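PDB 3HIX: Alr3790 protein from Anabaena sp., which is of unknown function but carries a rhodanese-like domain, a fold that in its relatives often serves sulfur transfer. Local coordinates for residues A[38-46]-A[67-77]; A[13-21]-A[53-64]. One frame throughout, in Å; residues are numbered along the deposited sequence.

Contact 1 of 2, residues A[38-46]-A[67-77]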
loop_
_atom_site.group_PDB
_atom_site.type_symbol
_atom_site.label_atom_id
_atom_site.label_comp_id
_atom_site.label_asym_id
_atom_site.label_seq_id
_atom_site.Cartn_x
_atom_site.Cartn_y
_atom_site.Cartn_z
ATOM N N ILE A 38 -0.091 -7.306 -3.423
ATOM C CA ILE A 38 0.796 -7.518 -4.568
ATOM C C ILE A 38 0.185 -8.271 -5.747
ATOM O O ILE A 38 0.260 -7.815 -6.888
ATOM C CB ILE A 38 2.087 -8.268 -4.128
ATOM C CG1 ILE A 38 3.113 -7.274 -3.577
ATOM C CG2 ILE A 38 2.680 -9.035 -5.302
ATOM C CD1 ILE A 38 3.777 -6.411 -4.646
ATOM N N GLU A 39 -0.410 -9.425 -5.475
ATOM C CA GLU A 39 -0.996 -10.239 -6.530
ATOM C C GLU A 39 -2.053 -9.550 -7.396
ATOM O O GLU A 39 -2.198 -9.893 -8.564
ATOM C CB GLU A 39 -1.584 -11.524 -5.940
ATOM C CG GLU A 39 -0.566 -12.462 -5.297
ATOM C CD GLU A 39 0.046 -11.899 -4.022
ATOM O OE1 GLU A 39 -0.613 -11.063 -3.362
ATOM O OE2 GLU A 39 1.176 -12.307 -3.671
ATOM N N ASP A 40 -2.788 -8.588 -6.842
ATOM C CA ASP A 40 -3.823 -7.890 -7.615
ATOM C C ASP A 40 -3.535 -6.410 -7.838
ATOM O O ASP A 40 -4.357 -5.688 -8.392
ATOM C CB ASP A 40 -5.181 -8.018 -6.926
ATOM C CG ASP A 40 -5.786 -9.390 -7.089
ATOM O OD1 ASP A 40 -5.940 -9.833 -8.247
ATOM O OD2 ASP A 40 -6.109 -10.022 -6.062
ATOM N N LEU A 41 -2.355 -5.971 -7.422
ATOM C CA LEU A 41 -1.967 -4.571 -7.535
ATOM C C LEU A 41 -2.111 -3.909 -8.906
ATOM O O LEU A 41 -2.833 -2.924 -9.048
ATOM C CB LEU A 41 -0.538 -4.400 -7.046
ATOM C CG LEU A 41 0.030 -2.984 -7.100
ATOM C CD1 LEU A 41 -0.827 -2.010 -6.286
ATOM C CD2 LEU A 41 1.443 -3.035 -6.575
ATOM N N VAL A 42 -1.416 -4.425 -9.913
ATOM C CA VAL A 42 -1.509 -3.813 -11.232
ATOM C C VAL A 42 -2.952 -3.749 -11.735
ATOM O O VAL A 42 -3.369 -2.725 -12.261
ATOM C CB VAL A 42 -0.635 -4.551 -12.269
ATOM C CG1 VAL A 42 -0.821 -3.921 -13.646
ATOM C CG2 VAL A 42 0.824 -4.477 -11.861
ATOM N N ASP A 43 -3.716 -4.827 -11.572
ATOM C CA ASP A 43 -5.112 -4.841 -12.013
ATOM C C ASP A 43 -5.939 -3.763 -11.329
ATOM O O ASP A 43 -6.555 -2.923 -11.983
ATOM C CB ASP A 43 -5.761 -6.193 -11.721
ATOM C CG ASP A 43 -5.262 -7.286 -12.629
ATOM O OD1 ASP A 43 -4.766 -6.971 -13.732
ATOM O OD2 ASP A 43 -5.386 -8.465 -12.246
ATOM N N ARG A 44 -5.946 -3.788 -10.003
ATOM C CA ARG A 44 -6.724 -2.818 -9.244
ATOM C C ARG A 44 -6.321 -1.364 -9.476
ATOM O O ARG A 44 -7.183 -0.504 -9.669
ATOM C CB ARG A 44 -6.648 -3.131 -7.753
ATOM C CG ARG A 44 -7.300 -4.440 -7.362
ATOM C CD ARG A 44 -7.308 -4.576 -5.855
ATOM N NE ARG A 44 -7.931 -5.817 -5.411
ATOM C CZ ARG A 44 -8.057 -6.161 -4.133
ATOM N NH1 ARG A 44 -7.602 -5.354 -3.185
ATOM N NH2 ARG A 44 -8.639 -7.306 -3.802
ATOM N N ALA A 45 -5.021 -1.086 -9.445
ATOM C CA ALA A 45 -4.542 0.274 -9.662
ATOM C C ALA A 45 -4.881 0.756 -11.072
ATOM O O ALA A 45 -5.252 1.914 -11.270
ATOM C CB ALA A 45 -3.043 0.341 -9.434
ATOM N N SER A 46 -4.751 -0.132 -12.049
ATOM C CA SER A 46 -5.046 0.221 -13.436
ATOM C C SER A 46 -6.515 0.559 -13.651
ATOM O O SER A 46 -6.851 1.360 -14.518
ATOM C CB SER A 46 -4.656 -0.928 -14.372
ATOM O OG SER A 46 -3.268 -1.192 -14.303
ATOM N N GLN A 67 9.278 -4.207 -5.055
ATOM C CA GLN A 67 8.599 -5.003 -6.077
ATOM C C GLN A 67 7.335 -4.279 -6.554
ATOM O O GLN A 67 7.100 -4.134 -7.749
ATOM C CB GLN A 67 8.215 -6.380 -5.527
ATOM C CG GLN A 67 7.352 -7.193 -6.493
ATOM C CD GLN A 67 6.884 -8.523 -5.916
ATOM O OE1 GLN A 67 6.176 -9.281 -6.581
ATOM N NE2 GLN A 67 7.274 -8.810 -4.679
ATOM N N ALA A 68 6.524 -3.825 -5.607
ATOM C CA ALA A 68 5.287 -3.117 -5.934
ATOM C C ALA A 68 5.539 -1.827 -6.728
ATOM O O ALA A 68 4.847 -1.543 -7.708
ATOM C CB ALA A 68 4.517 -2.810 -4.644
ATOM N N VAL A 69 6.538 -1.048 -6.322
ATOM C CA VAL A 69 6.840 0.198 -7.022
ATOM C C VAL A 69 7.281 -0.078 -8.454
ATOM O O VAL A 69 6.908 0.638 -9.374
ATOM C CB VAL A 69 7.951 0.993 -6.313
ATOM C CG1 VAL A 69 8.272 2.255 -7.101
ATOM C CG2 VAL A 69 7.508 1.359 -4.906
ATOM N N ASN A 70 8.090 -1.115 -8.635
ATOM C CA ASN A 70 8.572 -1.478 -9.962
ATOM C C ASN A 70 7.393 -1.940 -10.832
ATOM O O ASN A 70 7.297 -1.578 -12.001
ATOM C CB ASN A 70 9.649 -2.570 -9.844
ATOM C CG ASN A 70 10.957 -2.046 -9.254
ATOM O OD1 ASN A 70 11.773 -2.813 -8.738
ATOM N ND2 ASN A 70 11.165 -0.736 -9.339
ATOM N N LEU A 71 6.491 -2.729 -10.257
ATOM C CA LEU A 71 5.315 -3.195 -10.994
ATOM C C LEU A 71 4.432 -2.036 -11.466
ATOM O O LEU A 71 3.947 -2.037 -12.594
ATOM C CB LEU A 71 4.465 -4.123 -10.126
ATOM C CG LEU A 71 4.958 -5.549 -9.911
ATOM C CD1 LEU A 71 4.196 -6.188 -8.774
ATOM C CD2 LEU A 71 4.786 -6.340 -11.199
ATOM N N LEU A 72 4.221 -1.050 -10.599
ATOM C CA LEU A 72 3.374 0.091 -10.950
ATOM C C LEU A 72 4.033 0.987 -11.988
ATOM O O LEU A 72 3.379 1.453 -12.921
ATOM C CB LEU A 72 3.025 0.905 -9.694
ATOM C CG LEU A 72 2.084 0.196 -8.710
ATOM C CD1 LEU A 72 1.978 1.008 -7.420
ATOM C CD2 LEU A 72 0.709 0.010 -9.349
ATOM N N ARG A 73 5.327 1.234 -11.836
ATOM C CA ARG A 73 6.019 2.074 -12.803
ATOM C C ARG A 73 6.050 1.381 -14.160
ATOM O O ARG A 73 5.877 2.027 -15.193
ATOM C CB ARG A 73 7.439 2.385 -12.334
ATOM C CG ARG A 73 7.492 3.321 -11.144
ATOM C CD ARG A 73 8.925 3.678 -10.781
ATOM N NE ARG A 73 8.985 4.531 -9.597
ATOM C CZ ARG A 73 10.074 4.701 -8.855
ATOM N NH1 ARG A 73 11.201 4.080 -9.177
ATOM N NH2 ARG A 73 10.029 5.469 -7.774
ATOM N N SER A 74 6.265 0.067 -14.162
ATOM C CA SER A 74 6.298 -0.671 -15.418
ATOM C C SER A 74 4.912 -0.696 -16.051
ATOM O O SER A 74 4.780 -0.893 -17.253
ATOM C CB SER A 74 6.794 -2.103 -15.195
ATOM O OG SER A 74 8.151 -2.109 -14.791
ATOM N N ALA A 75 3.878 -0.487 -15.241
ATOM C CA ALA A 75 2.507 -0.485 -15.744
ATOM C C ALA A 75 2.113 0.872 -16.319
ATOM O O ALA A 75 1.016 1.035 -16.851
ATOM C CB ALA A 75 1.539 -0.877 -14.638
ATOM N N GLY A 76 3.004 1.849 -16.203
ATOM C CA GLY A 76 2.698 3.161 -16.738
ATOM C C GLY A 76 2.384 4.250 -15.731
ATOM O O GLY A 76 2.062 5.362 -16.128
ATOM N N PHE A 77 2.462 3.958 -14.435
ATOM C CA PHE A 77 2.191 5.001 -13.445
ATOM C C PHE A 77 3.406 5.922 -13.369
ATOM O O PHE A 77 4.524 5.486 -13.084
ATOM C CB PHE A 77 1.857 4.378 -12.091
ATOM C CG PHE A 77 0.450 3.851 -12.013
ATOM C CD1 PHE A 77 -0.601 4.682 -11.618
ATOM C CD2 PHE A 77 0.160 2.550 -12.410
ATOM C CE1 PHE A 77 -1.929 4.218 -11.628
ATOM C CE2 PHE A 77 -1.155 2.079 -12.427
ATOM C CZ PHE A 77 -2.203 2.916 -12.036
#
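Ile38, Val42 and Leu41 give up the most surface here, all three reaching from the segment 38-46 onto the segment 67-77. Ile38 comes in with its CD1 methyl, which lies on Ala68 CB at 3.7 Å and brushes Leu71 CD1 at 4.2 Å; its CG2 branch stands beside the amide end of Gln67. Leu41 has CG anti to the backbone N (chi1 180°), and from there CD2 drops onto Ala68 CB at 3.6 Å while CG meets Leu72 CD2 at 3.8 Å, the two leucines crossing at about a right angle. With an alanine here the branched end that packs on both Ala68 and Leu72 is gone, and Leu72 CD2 is likely to keep little but Ala45 CB as a neighbour from this segment. The setting is the alpha/beta fold of a rhodanese-like domain: the two helices lie next to each other against the parallel sheet, the axes of their segments 9.9 Å apart at closest and inclined by 51°, and no hydrogen bond joins the two segments. Val42 straddles the outer side of the seam, with CG2 against Leu71 CB and CG1 against Ala75 CB, one turn after Leu71, both at 4.0 Å. Just past Ala75, Gly76 closes the helix end with a Schellman motif, its positive phi (107°) turning the chain so that Phe77 comes back against Ala45 of helix 41-48. There the ring presents its edge to the backbone, CZ of Phe77 standing 3.3 Å from Ala45 O, and CZ also touches Ala45 CB.

Contact 2 of 2, residues A[13-21]-A[53-64]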
loop_
_atom_site.group_PDB
_atom_site.type_symbol
_atom_site.label_atom_id
_atom_site.label_comp_id
_atom_site.label_asym_id
_atom_site.label_seq_id
_atom_site.Cartn_x
_atom_site.Cartn_y
_atom_site.Cartn_z
ATOM N N ALA A 13 -4.219 15.133 -2.862
ATOM C CA ALA A 13 -2.742 15.327 -2.942
ATOM C C ALA A 13 -2.060 14.042 -3.406
ATOM O O ALA A 13 -1.441 14.011 -4.470
ATOM C CB ALA A 13 -2.197 15.753 -1.579
ATOM N N PHE A 14 -2.172 12.984 -2.609
ATOM C CA PHE A 14 -1.569 11.703 -2.962
ATOM C C PHE A 14 -2.351 10.537 -2.368
ATOM O O PHE A 14 -3.053 10.693 -1.373
ATOM C CB PHE A 14 -0.115 11.642 -2.492
ATOM C CG PHE A 14 0.057 11.837 -1.016
ATOM C CD1 PHE A 14 0.169 13.114 -0.472
ATOM C CD2 PHE A 14 0.099 10.739 -0.159
ATOM C CE1 PHE A 14 0.324 13.291 0.905
ATOM C CE2 PHE A 14 0.251 10.907 1.212
ATOM C CZ PHE A 14 0.364 12.185 1.746
ATOM N N THR A 15 -2.215 9.368 -2.985
ATOM C CA THR A 15 -2.913 8.167 -2.542
ATOM C C THR A 15 -1.921 7.185 -1.941
ATOM O O THR A 15 -0.808 7.043 -2.432
ATOM C CB THR A 15 -3.635 7.495 -3.729
ATOM O OG1 THR A 15 -4.599 8.403 -4.267
ATOM C CG2 THR A 15 -4.340 6.222 -3.287
ATOM N N ILE A 16 -2.321 6.520 -0.864
ATOM C CA ILE A 16 -1.442 5.562 -0.209
ATOM C C ILE A 16 -1.966 4.147 -0.444
ATOM O O ILE A 16 -3.146 3.875 -0.248
ATOM C CB ILE A 16 -1.347 5.863 1.308
ATOM C CG1 ILE A 16 -0.808 7.285 1.507
ATOM C CG2 ILE A 16 -0.456 4.833 1.992
ATOM C CD1 ILE A 16 -0.721 7.727 2.961
ATOM N N LEU A 17 -1.083 3.257 -0.884
ATOM C CA LEU A 17 -1.459 1.872 -1.166
ATOM C C LEU A 17 -0.721 0.927 -0.239
ATOM O O LEU A 17 0.488 1.055 -0.051
ATOM C CB LEU A 17 -1.131 1.505 -2.619
ATOM C CG LEU A 17 -1.715 2.387 -3.731
ATOM C CD1 LEU A 17 -1.446 1.723 -5.075
ATOM C CD2 LEU A 17 -3.216 2.587 -3.537
ATOM N N ASP A 18 -1.462 -0.008 0.349
ATOM C CA ASP A 18 -0.907 -1.007 1.258
ATOM C C ASP A 18 -0.886 -2.278 0.407
ATOM O O ASP A 18 -1.939 -2.792 0.052
ATOM C CB ASP A 18 -1.835 -1.197 2.476
ATOM C CG ASP A 18 -1.238 -2.104 3.541
ATOM O OD1 ASP A 18 -0.450 -3.009 3.191
ATOM O OD2 ASP A 18 -1.573 -1.927 4.734
ATOM N N VAL A 19 0.304 -2.765 0.069
ATOM C CA VAL A 19 0.442 -3.953 -0.777
ATOM C C VAL A 19 0.634 -5.256 -0.006
ATOM O O VAL A 19 0.896 -6.305 -0.596
ATOM C CB VAL A 19 1.610 -3.791 -1.786
ATOM C CG1 VAL A 19 1.308 -2.654 -2.728
ATOM C CG2 VAL A 19 2.934 -3.550 -1.052
ATOM N N ARG A 20 0.499 -5.193 1.312
ATOM C CA ARG A 20 0.627 -6.396 2.126
ATOM C C ARG A 20 -0.628 -7.250 1.982
ATOM O O ARG A 20 -1.619 -6.831 1.384
ATOM C CB ARG A 20 0.814 -6.026 3.601
ATOM C CG ARG A 20 2.053 -5.175 3.866
ATOM C CD ARG A 20 2.071 -4.671 5.299
ATOM N NE ARG A 20 0.861 -3.914 5.611
ATOM C CZ ARG A 20 0.454 -3.628 6.846
ATOM N NH1 ARG A 20 1.166 -4.025 7.890
ATOM N NH2 ARG A 20 -0.693 -2.991 7.041
ATOM N N ASP A 21 -0.573 -8.452 2.543
ATOM C CA ASP A 21 -1.696 -9.380 2.518
ATOM C C ASP A 21 -2.894 -8.670 3.153
ATOM O O ASP A 21 -2.738 -7.968 4.151
ATOM C CB ASP A 21 -1.336 -10.620 3.334
ATOM C CG ASP A 21 -2.035 -11.864 2.845
ATOM O OD1 ASP A 21 -1.797 -12.263 1.688
ATOM O OD2 ASP A 21 -2.817 -12.444 3.625
ATOM N N ARG A 53 -1.574 10.213 -11.181
ATOM C CA ARG A 53 -1.739 10.380 -9.738
ATOM C C ARG A 53 -0.513 10.024 -8.898
ATOM O O ARG A 53 0.128 9.001 -9.120
ATOM C CB ARG A 53 -2.935 9.546 -9.254
ATOM C CG ARG A 53 -3.018 9.392 -7.735
ATOM C CD ARG A 53 -4.343 8.795 -7.291
ATOM N NE ARG A 53 -5.470 9.637 -7.683
ATOM C CZ ARG A 53 -6.716 9.478 -7.246
ATOM N NH1 ARG A 53 -7.010 8.505 -6.393
ATOM N NH2 ARG A 53 -7.671 10.296 -7.663
ATOM N N ASP A 54 -0.200 10.885 -7.930
ATOM C CA ASP A 54 0.916 10.652 -7.017
ATOM C C ASP A 54 0.525 9.486 -6.132
ATOM O O ASP A 54 -0.457 9.566 -5.395
ATOM C CB ASP A 54 1.164 11.865 -6.123
ATOM C CG ASP A 54 2.146 12.834 -6.718
ATOM O OD1 ASP A 54 1.808 13.471 -7.734
ATOM O OD2 ASP A 54 3.258 12.951 -6.169
ATOM N N ILE A 55 1.302 8.411 -6.194
ATOM C CA ILE A 55 1.014 7.222 -5.408
ATOM C C ILE A 55 2.154 6.882 -4.466
ATOM O O ILE A 55 3.326 6.937 -4.835
ATOM C CB ILE A 55 0.743 6.016 -6.333
ATOM C CG1 ILE A 55 -0.458 6.328 -7.229
ATOM C CG2 ILE A 55 0.471 4.766 -5.512
ATOM C CD1 ILE A 55 -0.685 5.325 -8.331
ATOM N N TYR A 56 1.801 6.543 -3.236
ATOM C CA TYR A 56 2.787 6.189 -2.240
ATOM C C TYR A 56 2.447 4.786 -1.773
ATOM O O TYR A 56 1.316 4.500 -1.376
ATOM C CB TYR A 56 2.759 7.223 -1.119
ATOM C CG TYR A 56 3.291 8.551 -1.611
ATOM C CD1 TYR A 56 4.597 8.951 -1.328
ATOM C CD2 TYR A 56 2.527 9.354 -2.460
ATOM C CE1 TYR A 56 5.133 10.116 -1.886
ATOM C CE2 TYR A 56 3.052 10.515 -3.027
ATOM C CZ TYR A 56 4.355 10.888 -2.738
ATOM O OH TYR A 56 4.889 12.014 -3.326
ATOM N N VAL A 57 3.428 3.900 -1.867
ATOM C CA VAL A 57 3.210 2.515 -1.500
ATOM C C VAL A 57 4.086 2.020 -0.371
ATOM O O VAL A 57 5.210 2.489 -0.174
ATOM C CB VAL A 57 3.453 1.586 -2.711
ATOM C CG1 VAL A 57 2.706 2.095 -3.926
ATOM C CG2 VAL A 57 4.925 1.509 -3.005
ATOM N N TYR A 58 3.547 1.061 0.371
ATOM C CA TYR A 58 4.277 0.430 1.449
ATOM C C TYR A 58 3.815 -1.012 1.510
ATOM O O TYR A 58 2.652 -1.324 1.248
ATOM C CB TYR A 58 4.051 1.153 2.801
ATOM C CG TYR A 58 2.689 0.983 3.444
ATOM C CD1 TYR A 58 2.478 0.019 4.431
ATOM C CD2 TYR A 58 1.630 1.824 3.112
ATOM C CE1 TYR A 58 1.243 -0.096 5.078
ATOM C CE2 TYR A 58 0.392 1.716 3.748
ATOM C CZ TYR A 58 0.206 0.756 4.727
ATOM O OH TYR A 58 -1.017 0.641 5.338
ATOM N N GLY A 59 4.756 -1.899 1.794
ATOM C CA GLY A 59 4.443 -3.306 1.910
ATOM C C GLY A 59 5.133 -3.779 3.171
ATOM O O GLY A 59 5.487 -2.964 4.016
ATOM N N ALA A 60 5.331 -5.085 3.297
ATOM C CA ALA A 60 5.985 -5.653 4.467
ATOM C C ALA A 60 7.471 -5.852 4.203
ATOM O O ALA A 60 7.910 -6.957 3.887
ATOM C CB ALA A 60 5.335 -6.975 4.816
ATOM N N GLY A 61 8.237 -4.774 4.328
ATOM C CA GLY A 61 9.667 -4.836 4.095
ATOM C C GLY A 61 10.071 -4.086 2.840
ATOM O O GLY A 61 9.241 -3.835 1.965
ATOM N N ASP A 62 11.347 -3.723 2.747
ATOM C CA ASP A 62 11.863 -3.003 1.582
ATOM C C ASP A 62 11.691 -3.802 0.293
ATOM O O ASP A 62 11.345 -3.241 -0.744
ATOM C CB ASP A 62 13.354 -2.696 1.758
ATOM C CG ASP A 62 13.629 -1.766 2.917
ATOM O OD1 ASP A 62 12.790 -1.696 3.839
ATOM O OD2 ASP A 62 14.696 -1.115 2.913
ATOM N N GLU A 63 11.929 -5.110 0.363
ATOM C CA GLU A 63 11.829 -5.955 -0.824
ATOM C C GLU A 63 10.450 -5.948 -1.475
ATOM O O GLU A 63 10.330 -5.711 -2.677
ATOM C CB GLU A 63 12.230 -7.404 -0.502
ATOM C CG GLU A 63 12.462 -8.239 -1.764
ATOM C CD GLU A 63 12.633 -9.724 -1.487
ATOM O OE1 GLU A 63 13.206 -10.079 -0.434
ATOM O OE2 GLU A 63 12.204 -10.537 -2.336
ATOM N N GLN A 64 9.411 -6.229 -0.694
ATOM C CA GLN A 64 8.063 -6.239 -1.243
ATOM C C GLN A 64 7.664 -4.840 -1.711
ATOM O O GLN A 64 6.973 -4.686 -2.716
ATOM C CB GLN A 64 7.070 -6.758 -0.201
ATOM C CG GLN A 64 5.620 -6.699 -0.631
ATOM C CD GLN A 64 4.686 -7.331 0.387
ATOM O OE1 GLN A 64 4.413 -8.530 0.331
ATOM N NE2 GLN A 64 4.202 -6.529 1.330
#
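Two neighbouring parallel strands, 15-18 and 55-58, pair here in the middle of the parallel sheet of the rhodanese-like domain. Thr15 and Leu17 do the bonding on one strand, and their N-H and C=O groups reach Asp54, Tyr56 and Tyr58 on the other, as in Leu17 N to Tyr56 O at 2.7 Å; Val19 N to Tyr58 O, 3.0 Å, carries the ladder past the strand end. On the face of Leu17, its CD1 meets Ile55 CG2 at 3.6 Å. The opposite face carries Ile16, Asp18, Tyr56 and Tyr58. Tyr58 holds its CG between the backbone N and the carbonyl carbon (chi1 72°), which lays the ring over Asp18 CA in a CH-pi contact and against Ile16 CG2 at its edge. Its hydroxyl makes a weak bond to Asp18 OD2 and is held more firmly by the backbone of Ile30. Arg20 grips Asp18 side-on in a salt bridge, NE to Asp18 OD1 at 2.9 Å and NH2 to Asp18 OD2 at 2.7 Å, while its backbone N closes an Asx turn on OD1. Beyond, Val19 CG2 lies 3.3 Å from Gly59 CA, where a side chain would collide. Strand 34-35 flanks 15-18 and strand 80-82 flanks 55-58; helix 62-74 covers Val19 and Val57, and strand 29-30 lies against Ile16, Asp18 and Tyr58.

Contact 2 lies near the centre of the chain, pairing sheet strands and burying large side chains as well as backbone; contact 1, farther out, is a partly exposed seam between helices. Their chemistry differs: contact 1 joins its segments through aliphatic groups and one ring edge, whereas contact 2 adds a ladder of backbone bonds and a network of charged and hydroxyl groups at the C-terminal ends of its strands. Both draw on helix 62-74, and the layers meet directly, Val69 CG2 packing on Val57 CG2 at 3.2 Å and Phe77 CD1 on Ile55 CD1 at 3.4 Å. A probable hydrogen bond from Ile38 N to Val19 O ties the lead-in of helix 41-48 to the loop after strand 15-18.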